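Local coordinates for protein esterase (Xanthomonas oryzae pv. oryzae, PDB 3H2G) that hydrolyses ester bonds as a cell wall-degrading enzyme of a rice pathogen, for which it is a virulence factor, at residues A93-Q96 against A97-I100; G271-S274 against L275-F279; Y299-F302 against P303-A307; A344-A347 against I348-Q352. All blocks are in the same frame, centred on the assembly; numbering follows the deposited sequence.

Contact 1 (A93-Q96 against A97-I100); sequences AQEQ and AKEI
Lys98 NZ is gripped by two carboxylates, Glu95 within this turn and Glu48 on strand 43-54. The bridge within the turn, 2.9 Å from Lys98 NZ to Glu95 OE1, meets the oxygen on its syn side, 24° out of the carboxylate plane. The two side chains run alongside each other in the same direction, and the last bend of the lysine (chi4 61°) turns its ammonium onto the acid; a water bonded to Glu95 OE2 is weakly linked to Lys98 NZ as well. Farther round the turn the Gln94 amide crosses Glu99 with its plane 63° from the carboxylate. Its direct bond, Gln94 NE2 to Glu99 OE1 at 3.2 Å, is weak, but a second water joins the same two groups, 2.7 Å from Glu99 OE1. Glu99 bends back at chi2, which brings its carboxylate round to this amide. The backbone supplies the regular bonds: Glu99 N reaches Glu95 O at 3.1 Å and Ile100 N reaches Gln96 O at 3.0 Å. Beneath, Gln96 and Ala97 rest on Val66 of strand 60-71. Glu95 occupies the N-cap position, and the whole is the opening turn of helix 96-102, with an i to i+3 salt bridge from Glu95 to Lys98.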
ATOM      1  N   ALA A  93      10.646 -10.361   6.800  1.00  7.49           N
ATOM      2  CA  ALA A  93      11.794 -10.366   5.889  1.00  8.38           C
ATOM      3  C   ALA A  93      11.512 -10.106   4.409  1.00  9.30           C
ATOM      4  O   ALA A  93      12.439  -9.871   3.634  1.00  8.62           O
ATOM      5  CB  ALA A  93      12.546 -11.688   6.038  1.00  8.30           C
ATOM      6  N   GLN A  94      10.244 -10.140   4.018  1.00  8.15           N
ATOM      7  CA  GLN A  94       9.861  -9.948   2.623  1.00  8.43           C
ATOM      8  C   GLN A  94      10.375  -8.675   1.952  1.00  6.94           C
ATOM      9  O   GLN A  94      10.196  -7.569   2.464  1.00  7.22           O
ATOM     10  CB  GLN A  94       8.336  -9.990   2.496  1.00  9.91           C
ATOM     11  CG  GLN A  94       7.849 -10.071   1.062  1.00 13.46           C
ATOM     12  CD  GLN A  94       8.380 -11.297   0.352  1.00 16.40           C
ATOM     13  OE1 GLN A  94       8.291 -12.410   0.867  1.00 17.00           O
ATOM     14  NE2 GLN A  94       8.938 -11.100  -0.836  1.00 21.35           N
ATOM     15  N   GLU A  95      11.012  -8.852   0.798  1.00  6.59           N
ATOM     16  CA  GLU A  95      11.538  -7.743  -0.000  1.00  7.44           C
ATOM     17  C   GLU A  95      10.872  -7.809  -1.379  1.00  6.77           C
ATOM     18  O   GLU A  95      10.954  -8.832  -2.063  1.00  5.72           O
ATOM     19  CB  GLU A  95      13.051  -7.877  -0.175  1.00  8.01           C
ATOM     20  CG  GLU A  95      13.862  -7.764   1.104  1.00 10.47           C
ATOM     21  CD  GLU A  95      15.301  -8.206   0.905  1.00 12.31           C
ATOM     22  OE1 GLU A  95      15.915  -7.808  -0.108  1.00 10.59           O
ATOM     23  OE2 GLU A  95      15.819  -8.948   1.762  1.00 12.22           O
ATOM     24  N   GLN A  96      10.216  -6.729  -1.792  1.00  6.19           N
ATOM     25  CA  GLN A  96       9.547  -6.715  -3.093  1.00  6.18           C
ATOM     26  C   GLN A  96      10.473  -7.048  -4.261  1.00  6.59           C
ATOM     27  O   GLN A  96      10.091  -7.776  -5.178  1.00  5.59           O
ATOM     28  CB  GLN A  96       8.923  -5.350  -3.368  1.00  7.39           C
ATOM     29  CG  GLN A  96       7.827  -4.936  -2.417  1.00  8.71           C
ATOM     30  CD  GLN A  96       7.350  -3.533  -2.712  1.00  8.69           C
ATOM     31  OE1 GLN A  96       6.541  -3.314  -3.615  1.00  8.48           O
ATOM     32  NE2 GLN A  96       7.872  -2.568  -1.968  1.00  8.12           N
ATOM     33  N   ALA A  97      11.684  -6.498  -4.234  1.00  6.41           N
ATOM     34  CA  ALA A  97      12.647  -6.721  -5.308  1.00  6.91           C
ATOM     35  C   ALA A  97      12.962  -8.199  -5.509  1.00  7.71           C
ATOM     36  O   ALA A  97      12.960  -8.695  -6.635  1.00  7.04           O
ATOM     37  CB  ALA A  97      13.929  -5.944  -5.030  1.00  6.32           C
ATOM     38  N   LYS A  98      13.228  -8.902  -4.416  1.00  8.17           N
ATOM     39  CA  LYS A  98      13.543 -10.321  -4.511  1.00  8.90           C
ATOM     40  C   LYS A  98      12.325 -11.151  -4.902  1.00  9.31           C
ATOM     41  O   LYS A  98      12.460 -12.190  -5.550  1.00 10.38           O
ATOM     42  CB  LYS A  98      14.145 -10.814  -3.193  1.00  9.21           C
ATOM     43  CG  LYS A  98      15.569 -10.309  -2.986  1.00  9.07           C
ATOM     44  CD  LYS A  98      16.237 -10.928  -1.772  1.00 10.81           C
ATOM     45  CE  LYS A  98      17.719 -10.572  -1.726  1.00 10.85           C
ATOM     46  NZ  LYS A  98      17.956  -9.105  -1.633  1.00  8.09           N
ATOM     47  N   GLU A  99      11.138 -10.693  -4.516  1.00  8.41           N
ATOM     48  CA  GLU A  99       9.908 -11.401  -4.855  1.00  9.27           C
ATOM     49  C   GLU A  99       9.686 -11.342  -6.369  1.00  9.11           C
ATOM     50  O   GLU A  99       9.327 -12.342  -6.990  1.00  8.55           O
ATOM     51  CB  GLU A  99       8.720 -10.777  -4.120  1.00 10.49           C
ATOM     52  CG  GLU A  99       7.384 -11.476  -4.345  1.00 14.03           C
ATOM     53  CD  GLU A  99       7.424 -12.960  -4.016  1.00 18.49           C
ATOM     54  OE1 GLU A  99       8.074 -13.341  -3.018  1.00 19.24           O
ATOM     55  OE2 GLU A  99       6.792 -13.746  -4.751  1.00 21.23           O
ATOM     56  N   ILE A 100       9.904 -10.171  -6.964  1.00  7.96           N
ATOM     57  CA  ILE A 100       9.736 -10.023  -8.407  1.00  7.80           C
ATOM     58  C   ILE A 100      10.761 -10.911  -9.106  1.00  8.67           C
ATOM     59  O   ILE A 100      10.465 -11.558 -10.113  1.00  8.60           O
ATOM     60  CB  ILE A 100       9.927  -8.552  -8.841  1.00  8.75           C
ATOM     61  CG1 ILE A 100       8.788  -7.701  -8.268  1.00  8.84           C
ATOM     62  CG2 ILE A 100       9.965  -8.448 -10.363  1.00  8.63           C
ATOM     63  CD1 ILE A 100       8.884  -6.227  -8.600  1.00 12.75           C
TER
HETATM   64  O   HOH W   1      10.672 -13.295  -2.413  1.00 22.22           O
HETATM   65  O   HOH W   2      18.378 -10.006   1.568  1.00 19.44           O

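Contact 2 (G271-S274 against L275-F279); sequences GKQS and LTDMF
A serine N-cap opens helix 275-280: Ser274 OG accepts from Asp277 N at 3.1 Å, in a nearly straight bond of 162°. The hydroxyl stands between the backbone N and the carbonyl carbon (chi1 65°), and from there it reaches over the first turn to the amide three residues on. The carbonyl of the same serine starts the regular helical pattern, taking Met278 N at 3.0 Å. A second tie comes from the residue before the cap. Gln273 NE2 donates to Asp277 OD2 at 3.0 Å, with the oxygen lying in the plane of the amide but approached from above the carboxylate, 64° out of its plane. The two side chains cross at about a right angle, and Gln273 CG also rests 3.2 Å from Asp277 OD2. A water that accepts from Ser274 N donates to this same oxygen, Asp277 OD2, at 3.2 Å, so the carboxylate spans the cap backbone on one hand and the glutamine on the other. Its remaining oxygen, Asp277 OD1, accepts from Asn281 ND2, which probably limits rotation of the group. On the buried side Met278 turns back under the loop: its CE lies 3.4 Å from Gln273 O, and its CG packs on Gln273 CB at 3.9 Å. The turn lies at the surface, where backbone bonds from Gly271 to Ala90 and Arg92 join its lead-in to the loop before helix 96-102, while Met278 and Phe279 rest on Leu233 of helix 231-246 and Phe279 meets the Phe230 ring edge-to-face.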
ATOM      1  N   GLY A 271       6.052 -11.084  11.214  1.00  6.04           N
ATOM      2  CA  GLY A 271       6.776 -12.207  11.780  1.00  7.45           C
ATOM      3  C   GLY A 271       7.327 -13.184  10.760  1.00  7.54           C
ATOM      4  O   GLY A 271       7.695 -12.806   9.650  1.00  7.68           O
ATOM      5  N   LYS A 272       7.369 -14.455  11.146  1.00  8.04           N
ATOM      6  CA  LYS A 272       7.900 -15.515  10.296  1.00  8.76           C
ATOM      7  C   LYS A 272       6.898 -16.101   9.305  1.00  8.15           C
ATOM      8  O   LYS A 272       7.233 -17.019   8.556  1.00  7.29           O
ATOM      9  CB  LYS A 272       8.459 -16.638  11.177  1.00  9.16           C
ATOM     10  CG  LYS A 272       9.582 -16.200  12.105  1.00 12.75           C
ATOM     11  CD  LYS A 272      10.802 -15.760  11.310  1.00 15.93           C
ATOM     12  CE  LYS A 272      11.926 -15.301  12.222  1.00 19.12           C
ATOM     13  NZ  LYS A 272      13.125 -14.888  11.442  1.00 21.25           N
ATOM     14  N   GLN A 273       5.677 -15.579   9.297  1.00  7.90           N
ATOM     15  CA  GLN A 273       4.653 -16.080   8.387  1.00  8.85           C
ATOM     16  C   GLN A 273       4.023 -15.018   7.496  1.00  9.25           C
ATOM     17  O   GLN A 273       3.885 -13.862   7.884  1.00  9.32           O
ATOM     18  CB  GLN A 273       3.534 -16.762   9.176  1.00 10.12           C
ATOM     19  CG  GLN A 273       3.894 -18.107   9.778  1.00 13.26           C
ATOM     20  CD  GLN A 273       2.781 -18.651  10.652  1.00 14.88           C
ATOM     21  OE1 GLN A 273       2.653 -18.278  11.817  1.00 15.22           O
ATOM     22  NE2 GLN A 273       1.955 -19.522  10.084  1.00 17.21           N
ATOM     23  N   SER A 274       3.635 -15.426   6.293  1.00  9.38           N
ATOM     24  CA  SER A 274       2.967 -14.524   5.363  1.00  9.40           C
ATOM     25  C   SER A 274       1.483 -14.618   5.713  1.00 10.16           C
ATOM     26  O   SER A 274       1.061 -15.579   6.352  1.00  8.94           O
ATOM     27  CB  SER A 274       3.173 -14.993   3.926  1.00 10.69           C
ATOM     28  OG  SER A 274       2.534 -16.243   3.715  1.00 10.34           O
ATOM     29  N   LEU A 275       0.696 -13.629   5.299  1.00 10.08           N
ATOM     30  CA  LEU A 275      -0.738 -13.650   5.573  1.00 12.46           C
ATOM     31  C   LEU A 275      -1.381 -14.842   4.873  1.00 13.44           C
ATOM     32  O   LEU A 275      -2.332 -15.437   5.384  1.00 11.72           O
ATOM     33  CB  LEU A 275      -1.394 -12.357   5.090  1.00 13.93           C
ATOM     34  CG  LEU A 275      -1.106 -11.110   5.925  1.00 17.00           C
ATOM     35  CD1 LEU A 275      -1.704  -9.890   5.246  1.00 19.14           C
ATOM     36  CD2 LEU A 275      -1.684 -11.289   7.323  1.00 17.04           C
ATOM     37  N   THR A 276      -0.853 -15.182   3.700  1.00 13.18           N
ATOM     38  CA  THR A 276      -1.356 -16.311   2.924  1.00 15.81           C
ATOM     39  C   THR A 276      -1.225 -17.590   3.741  1.00 14.64           C
ATOM     40  O   THR A 276      -2.171 -18.376   3.846  1.00 14.34           O
ATOM     41  CB  THR A 276      -0.558 -16.491   1.614  1.00 17.43           C
ATOM     42  OG1 THR A 276      -0.809 -15.385   0.740  1.00 21.26           O
ATOM     43  CG2 THR A 276      -0.961 -17.780   0.922  1.00 22.02           C
ATOM     44  N   ASP A 277      -0.042 -17.790   4.313  1.00 11.84           N
ATOM     45  CA  ASP A 277       0.234 -18.963   5.129  1.00 12.15           C
ATOM     46  C   ASP A 277      -0.688 -18.998   6.345  1.00 11.02           C
ATOM     47  O   ASP A 277      -1.273 -20.033   6.662  1.00 10.07           O
ATOM     48  CB  ASP A 277       1.704 -18.954   5.566  1.00 15.19           C
ATOM     49  CG  ASP A 277       2.031 -20.059   6.553  1.00 19.74           C
ATOM     50  OD1 ASP A 277       1.334 -21.093   6.549  1.00 23.05           O
ATOM     51  OD2 ASP A 277       3.000 -19.900   7.326  1.00 24.52           O
ATOM     52  N   MET A 278      -0.823 -17.861   7.018  1.00  8.96           N
ATOM     53  CA  MET A 278      -1.680 -17.789   8.192  1.00  9.12           C
ATOM     54  C   MET A 278      -3.130 -18.129   7.871  1.00  8.49           C
ATOM     55  O   MET A 278      -3.788 -18.848   8.624  1.00  7.56           O
ATOM     56  CB  MET A 278      -1.621 -16.395   8.816  1.00  9.12           C
ATOM     57  CG  MET A 278      -0.328 -16.093   9.543  1.00 12.87           C
ATOM     58  SD  MET A 278      -0.428 -14.499  10.375  1.00 18.06           S
ATOM     59  CE  MET A 278       0.879 -13.594   9.537  1.00 12.22           C
ATOM     60  N   PHE A 279      -3.632 -17.609   6.757  1.00  8.35           N
ATOM     61  CA  PHE A 279      -5.014 -17.869   6.385  1.00  9.00           C
ATOM     62  C   PHE A 279      -5.271 -19.305   5.936  1.00  9.29           C
ATOM     63  O   PHE A 279      -6.298 -19.894   6.272  1.00  9.58           O
ATOM     64  CB  PHE A 279      -5.465 -16.916   5.279  1.00  9.08           C
ATOM     65  CG  PHE A 279      -6.921 -17.045   4.940  1.00  9.78           C
ATOM     66  CD1 PHE A 279      -7.892 -16.723   5.881  1.00 11.06           C
ATOM     67  CD2 PHE A 279      -7.322 -17.531   3.701  1.00 11.47           C
ATOM     68  CE1 PHE A 279      -9.245 -16.884   5.595  1.00 10.94           C
ATOM     69  CE2 PHE A 279      -8.675 -17.698   3.406  1.00 13.11           C
ATOM     70  CZ  PHE A 279      -9.636 -17.374   4.356  1.00 11.66           C
TER
HETATM   71  O   HOH W   3       4.924 -18.091   5.604  1.00 15.43           O

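Contact 3 (Y299-F302 against P303-A307); sequences YSDF and PSNPA
Tyr299 and Ser300 turn their carbonyls toward Pro303, whose ring nests among residues 299-302: Tyr299 O lies 3.2 Å from Pro303 CD and Ser300 O lies 3.5 Å from Pro303 CG. Pro303 has no N-H to give to Tyr299 O, and the helix kinks here. Ser300 O is met by a side chain, Ser304 OG donating to it at 2.8 Å, while Ser304 N goes to Asp301 O. A chi1 of 64° folds that hydroxyl back over its own backbone, toward the preceding turn. Asp301 carries most of the polar contact. Its carbonyl oxygen takes two amides, Asn305 N at 2.8 Å, nearly in line with the C=O, and Ser304 N at 3.2 Å, which comes from above the carbonyl plane. Its carboxylate bonds the asparagine side chain: Asn305 ND2 meets Asp301 OD1 on the syn side at 3.0 Å, with an N-H...O angle of 159°. The oxygen lies in the amide plane, whereas amide and carboxylate planes stand almost perpendicular, 86° apart. The other end of that amide, Asn305 OD1, accepts Ala307 N at 3.0 Å and forms an Asx turn, so one flat group links the last turn of the helix to the loop beyond. Phe302 points its ring inward, and its carbonyl receives Arg311 NH1. Trp219 stacks with the rings of Tyr299 and Phe302, and Phe302 also packs on Phe215 and Leu216 of helix 211-218 and on Leu314 of helix 309-316, so that the kinked C-terminal end of helix 296-304 packs against both helices.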
ATOM      1  N   TYR A 299     -14.546  -5.900  22.227  1.00  5.63           N
ATOM      2  CA  TYR A 299     -15.357  -6.147  21.044  1.00  6.64           C
ATOM      3  C   TYR A 299     -16.651  -5.329  20.995  1.00  7.79           C
ATOM      4  O   TYR A 299     -17.064  -4.888  19.922  1.00  6.86           O
ATOM      5  CB  TYR A 299     -15.674  -7.643  20.920  1.00  8.22           C
ATOM      6  CG  TYR A 299     -16.194  -8.015  19.549  1.00  7.94           C
ATOM      7  CD1 TYR A 299     -15.420  -7.794  18.407  1.00  9.81           C
ATOM      8  CD2 TYR A 299     -17.476  -8.528  19.385  1.00  9.94           C
ATOM      9  CE1 TYR A 299     -15.919  -8.068  17.135  1.00 12.54           C
ATOM     10  CE2 TYR A 299     -17.986  -8.807  18.118  1.00 12.44           C
ATOM     11  CZ  TYR A 299     -17.204  -8.571  17.000  1.00 12.10           C
ATOM     12  OH  TYR A 299     -17.715  -8.824  15.749  1.00 14.74           O
ATOM     13  N   SER A 300     -17.292  -5.117  22.141  1.00  6.47           N
ATOM     14  CA  SER A 300     -18.523  -4.334  22.147  1.00  7.08           C
ATOM     15  C   SER A 300     -18.225  -2.837  22.248  1.00  6.75           C
ATOM     16  O   SER A 300     -18.983  -2.010  21.737  1.00  6.35           O
ATOM     17  CB  SER A 300     -19.435  -4.760  23.303  1.00  9.63           C
ATOM     18  OG  SER A 300     -18.868  -4.443  24.562  1.00 11.60           O
ATOM     19  N   ASP A 301     -17.110  -2.499  22.892  1.00  5.88           N
ATOM     20  CA  ASP A 301     -16.709  -1.105  23.081  1.00  6.05           C
ATOM     21  C   ASP A 301     -16.278  -0.389  21.801  1.00  5.71           C
ATOM     22  O   ASP A 301     -16.647   0.764  21.569  1.00  4.94           O
ATOM     23  CB  ASP A 301     -15.567  -1.026  24.098  1.00  6.87           C
ATOM     24  CG  ASP A 301     -15.230   0.401  24.491  1.00  9.10           C
ATOM     25  OD1 ASP A 301     -16.065   1.047  25.159  1.00  7.00           O
ATOM     26  OD2 ASP A 301     -14.131   0.878  24.133  1.00  9.72           O
ATOM     27  N   PHE A 302     -15.495  -1.066  20.971  1.00  5.92           N
ATOM     28  CA  PHE A 302     -15.012  -0.447  19.743  1.00  6.36           C
ATOM     29  C   PHE A 302     -16.088   0.213  18.872  1.00  6.82           C
ATOM     30  O   PHE A 302     -15.992   1.399  18.556  1.00  7.41           O
ATOM     31  CB  PHE A 302     -14.235  -1.468  18.901  1.00  6.53           C
ATOM     32  CG  PHE A 302     -13.704  -0.905  17.612  1.00  4.44           C
ATOM     33  CD1 PHE A 302     -12.541  -0.140  17.598  1.00  5.50           C
ATOM     34  CD2 PHE A 302     -14.386  -1.107  16.418  1.00  5.25           C
ATOM     35  CE1 PHE A 302     -12.065   0.418  16.410  1.00  5.42           C
ATOM     36  CE2 PHE A 302     -13.922  -0.553  15.223  1.00  5.07           C
ATOM     37  CZ  PHE A 302     -12.758   0.210  15.221  1.00  4.24           C
ATOM     38  N   PRO A 303     -17.130  -0.540  18.475  1.00  7.53           N
ATOM     39  CA  PRO A 303     -18.185   0.031  17.628  1.00  6.85           C
ATOM     40  C   PRO A 303     -19.157   1.016  18.274  1.00  8.98           C
ATOM     41  O   PRO A 303     -19.852   1.754  17.572  1.00  9.08           O
ATOM     42  CB  PRO A 303     -18.904  -1.209  17.104  1.00  8.36           C
ATOM     43  CG  PRO A 303     -18.827  -2.140  18.277  1.00  7.54           C
ATOM     44  CD  PRO A 303     -17.383  -1.972  18.728  1.00  7.24           C
ATOM     45  N   SER A 304     -19.203   1.035  19.601  1.00  7.72           N
ATOM     46  CA  SER A 304     -20.130   1.908  20.311  1.00  8.95           C
ATOM     47  C   SER A 304     -19.489   3.070  21.054  1.00  9.13           C
ATOM     48  O   SER A 304     -20.189   3.979  21.512  1.00  9.88           O
ATOM     49  CB  SER A 304     -20.949   1.079  21.305  1.00 10.40           C
ATOM     50  OG  SER A 304     -20.115   0.519  22.311  1.00 10.59           O
ATOM     51  N   ASN A 305     -18.165   3.056  21.164  1.00  7.35           N
ATOM     52  CA  ASN A 305     -17.465   4.101  21.901  1.00  6.16           C
ATOM     53  C   ASN A 305     -16.370   4.793  21.096  1.00  6.32           C
ATOM     54  O   ASN A 305     -15.283   4.244  20.911  1.00  5.39           O
ATOM     55  CB  ASN A 305     -16.856   3.490  23.164  1.00  6.97           C
ATOM     56  CG  ASN A 305     -16.374   4.535  24.142  1.00  7.29           C
ATOM     57  OD1 ASN A 305     -16.420   5.734  23.862  1.00  5.33           O
ATOM     58  ND2 ASN A 305     -15.911   4.085  25.304  1.00  6.37           N
ATOM     59  N   PRO A 306     -16.642   6.015  20.607  1.00  6.65           N
ATOM     60  CA  PRO A 306     -15.632   6.734  19.828  1.00  7.57           C
ATOM     61  C   PRO A 306     -14.346   7.007  20.610  1.00  6.92           C
ATOM     62  O   PRO A 306     -13.310   7.305  20.022  1.00  7.90           O
ATOM     63  CB  PRO A 306     -16.361   8.016  19.404  1.00  8.98           C
ATOM     64  CG  PRO A 306     -17.402   8.196  20.458  1.00 12.90           C
ATOM     65  CD  PRO A 306     -17.891   6.790  20.696  1.00  9.08           C
ATOM     66  N   ALA A 307     -14.412   6.890  21.934  1.00  7.82           N
ATOM     67  CA  ALA A 307     -13.242   7.125  22.777  1.00  7.34           C
ATOM     68  C   ALA A 307     -12.323   5.906  22.843  1.00  6.54           C
ATOM     69  O   ALA A 307     -11.224   5.981  23.398  1.00  6.26           O
ATOM     70  CB  ALA A 307     -13.679   7.525  24.187  1.00  8.14           C
TER

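Contact 4 (A344-A347 against I348-Q352); sequences AQTA and IASFQ
Ala347 and Phe351 form the tight part of helix 342-353, the crossover helix of a beta-alpha-beta unit between strands 328-332 and 359-363. Phe351 CG is anti to its carbonyl carbon (chi1 -61°), and the ring folds back along the helix so that Ala347 O lies over one face, offset toward the rim. The methyl of Ala347 completes the fit, its CB 3.8 Å from Phe351 CE2. One turn earlier on the inner side, Ile348 runs its CG1 branch alongside the carbonyl of Ala344, with CG1 3.4 Å from Ala344 O. Ala344, Ala347 and Ile348 all reach Leu330 of strand 328-332; Ile348 and Phe351 also touch Val359 of strand 359-363, and Trp322 meets the Phe351 ring edge-to-face. The outer side is looser and more polar. Gln345 and Ala349 are exposed there, joined through the backbone by Ala349 N to Gln345 O at 3.1 Å. Thr346 and Ser350 form an intermediate flank against Leu320: their side chains come no nearer than 4.4 Å, from Thr346 CG2 to Ser350 OG, and Thr346 OG1 bonds back to Lys342 O. Along the inner side the helical bonds are short, with Ile348 N 2.9 Å from Ala344 O at an angle of 171°. The oxygen under the aromatic ring is itself engaged, accepting Phe351 N at 2.8 Å from Ala347 O, nearly in line with the carbonyl.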
ATOM      1  N   ALA A 344     -13.712   5.193  -1.213  1.00  6.98           N
ATOM      2  CA  ALA A 344     -13.442   6.167  -2.268  1.00  6.52           C
ATOM      3  C   ALA A 344     -14.570   7.191  -2.361  1.00  7.17           C
ATOM      4  O   ALA A 344     -14.326   8.385  -2.545  1.00  7.15           O
ATOM      5  CB  ALA A 344     -13.271   5.453  -3.604  1.00  7.95           C
ATOM      6  N   GLN A 345     -15.806   6.717  -2.234  1.00  7.15           N
ATOM      7  CA  GLN A 345     -16.975   7.589  -2.298  1.00  7.19           C
ATOM      8  C   GLN A 345     -16.956   8.589  -1.150  1.00  7.12           C
ATOM      9  O   GLN A 345     -17.225   9.778  -1.343  1.00  6.05           O
ATOM     10  CB  GLN A 345     -18.255   6.746  -2.252  1.00  9.52           C
ATOM     11  CG  GLN A 345     -18.480   5.929  -3.521  1.00 13.15           C
ATOM     12  CD  GLN A 345     -19.457   4.781  -3.334  1.00 16.78           C
ATOM     13  OE1 GLN A 345     -19.939   4.200  -4.309  1.00 23.17           O
ATOM     14  NE2 GLN A 345     -19.741   4.437  -2.086  1.00 16.63           N
ATOM     15  N   THR A 346     -16.631   8.101   0.043  1.00  5.70           N
ATOM     16  CA  THR A 346     -16.557   8.944   1.229  1.00  6.68           C
ATOM     17  C   THR A 346     -15.436   9.970   1.058  1.00  5.51           C
ATOM     18  O   THR A 346     -15.605  11.149   1.358  1.00  6.14           O
ATOM     19  CB  THR A 346     -16.266   8.102   2.495  1.00  6.37           C
ATOM     20  OG1 THR A 346     -17.360   7.207   2.736  1.00  9.78           O
ATOM     21  CG2 THR A 346     -16.074   9.004   3.711  1.00  6.86           C
ATOM     22  N   ALA A 347     -14.289   9.512   0.574  1.00  5.58           N
ATOM     23  CA  ALA A 347     -13.150  10.400   0.371  1.00  6.67           C
ATOM     24  C   ALA A 347     -13.500  11.543  -0.580  1.00  7.15           C
ATOM     25  O   ALA A 347     -13.285  12.713  -0.265  1.00  7.96           O
ATOM     26  CB  ALA A 347     -11.964   9.612  -0.171  1.00  5.56           C
ATOM     27  N   ILE A 348     -14.047  11.199  -1.741  1.00  7.94           N
ATOM     28  CA  ILE A 348     -14.408  12.203  -2.736  1.00  8.05           C
ATOM     29  C   ILE A 348     -15.426  13.207  -2.206  1.00  8.53           C
ATOM     30  O   ILE A 348     -15.313  14.405  -2.464  1.00  8.06           O
ATOM     31  CB  ILE A 348     -14.928  11.531  -4.030  1.00  7.50           C
ATOM     32  CG1 ILE A 348     -13.753  10.852  -4.742  1.00  8.37           C
ATOM     33  CG2 ILE A 348     -15.564  12.567  -4.958  1.00  7.98           C
ATOM     34  CD1 ILE A 348     -14.139  10.043  -5.964  1.00  7.22           C
ATOM     35  N   ALA A 349     -16.410  12.733  -1.454  1.00  8.35           N
ATOM     36  CA  ALA A 349     -17.404  13.641  -0.900  1.00  9.58           C
ATOM     37  C   ALA A 349     -16.699  14.629   0.031  1.00  9.61           C
ATOM     38  O   ALA A 349     -16.980  15.828   0.006  1.00  7.44           O
ATOM     39  CB  ALA A 349     -18.468  12.857  -0.136  1.00  8.78           C
ATOM     40  N   SER A 350     -15.774  14.121   0.842  1.00  9.62           N
ATOM     41  CA  SER A 350     -15.032  14.962   1.779  1.00 11.42           C
ATOM     42  C   SER A 350     -14.127  15.959   1.061  1.00 11.32           C
ATOM     43  O   SER A 350     -13.986  17.104   1.497  1.00 11.18           O
ATOM     44  CB  SER A 350     -14.185  14.097   2.717  1.00 12.89           C
ATOM     45  OG  SER A 350     -15.003  13.215   3.470  1.00 21.17           O
ATOM     46  N   PHE A 351     -13.511  15.523  -0.033  1.00  9.55           N
ATOM     47  CA  PHE A 351     -12.624  16.394  -0.798  1.00  9.24           C
ATOM     48  C   PHE A 351     -13.408  17.529  -1.450  1.00 10.88           C
ATOM     49  O   PHE A 351     -12.990  18.687  -1.416  1.00 10.37           O
ATOM     50  CB  PHE A 351     -11.888  15.603  -1.885  1.00  9.26           C
ATOM     51  CG  PHE A 351     -11.017  14.492  -1.356  1.00  8.86           C
ATOM     52  CD1 PHE A 351     -10.455  14.569  -0.084  1.00  8.93           C
ATOM     53  CD2 PHE A 351     -10.733  13.386  -2.149  1.00  9.01           C
ATOM     54  CE1 PHE A 351      -9.618  13.556   0.390  1.00  7.79           C
ATOM     55  CE2 PHE A 351      -9.897  12.367  -1.687  1.00  8.54           C
ATOM     56  CZ  PHE A 351      -9.339  12.455  -0.413  1.00  9.36           C
ATOM     57  N   GLN A 352     -14.545  17.190  -2.047  1.00 11.00           N
ATOM     58  CA  GLN A 352     -15.376  18.189  -2.709  1.00 13.60           C
ATOM     59  C   GLN A 352     -15.883  19.223  -1.710  1.00 14.49           C
ATOM     60  O   GLN A 352     -15.952  20.414  -2.016  1.00 14.78           O
ATOM     61  CB  GLN A 352     -16.548  17.505  -3.423  1.00 14.44           C
ATOM     62  CG  GLN A 352     -16.092  16.448  -4.429  1.00 15.90           C
ATOM     63  CD  GLN A 352     -17.241  15.762  -5.147  1.00 18.57           C
ATOM     64  OE1 GLN A 352     -18.251  15.415  -4.538  1.00 19.77           O
ATOM     65  NE2 GLN A 352     -17.081  15.546  -6.446  1.00 18.34           N
TER

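Following the chain from the N terminus, the four contacts come in series; none nests in or crosses another, and each is a local turn. Contact 1 ends the loop after strand 79-85 and starts helix 96-102 beside the sheet. Contact 2 likewise closes a loop into helix 275-280; its centre is about 15 Å from that of contact 1, and the loop at Ala90 and Arg92 leads from near contact 2 into contact 1. Contact 3 instead ends a helix, among helices 211-218 and 309-316. Contact 4 returns to the alpha/beta hydrolase-like core, on the helix that connects strands 328-332 and 359-363, on the opposite side of the chain's centre from contacts 1 and 2.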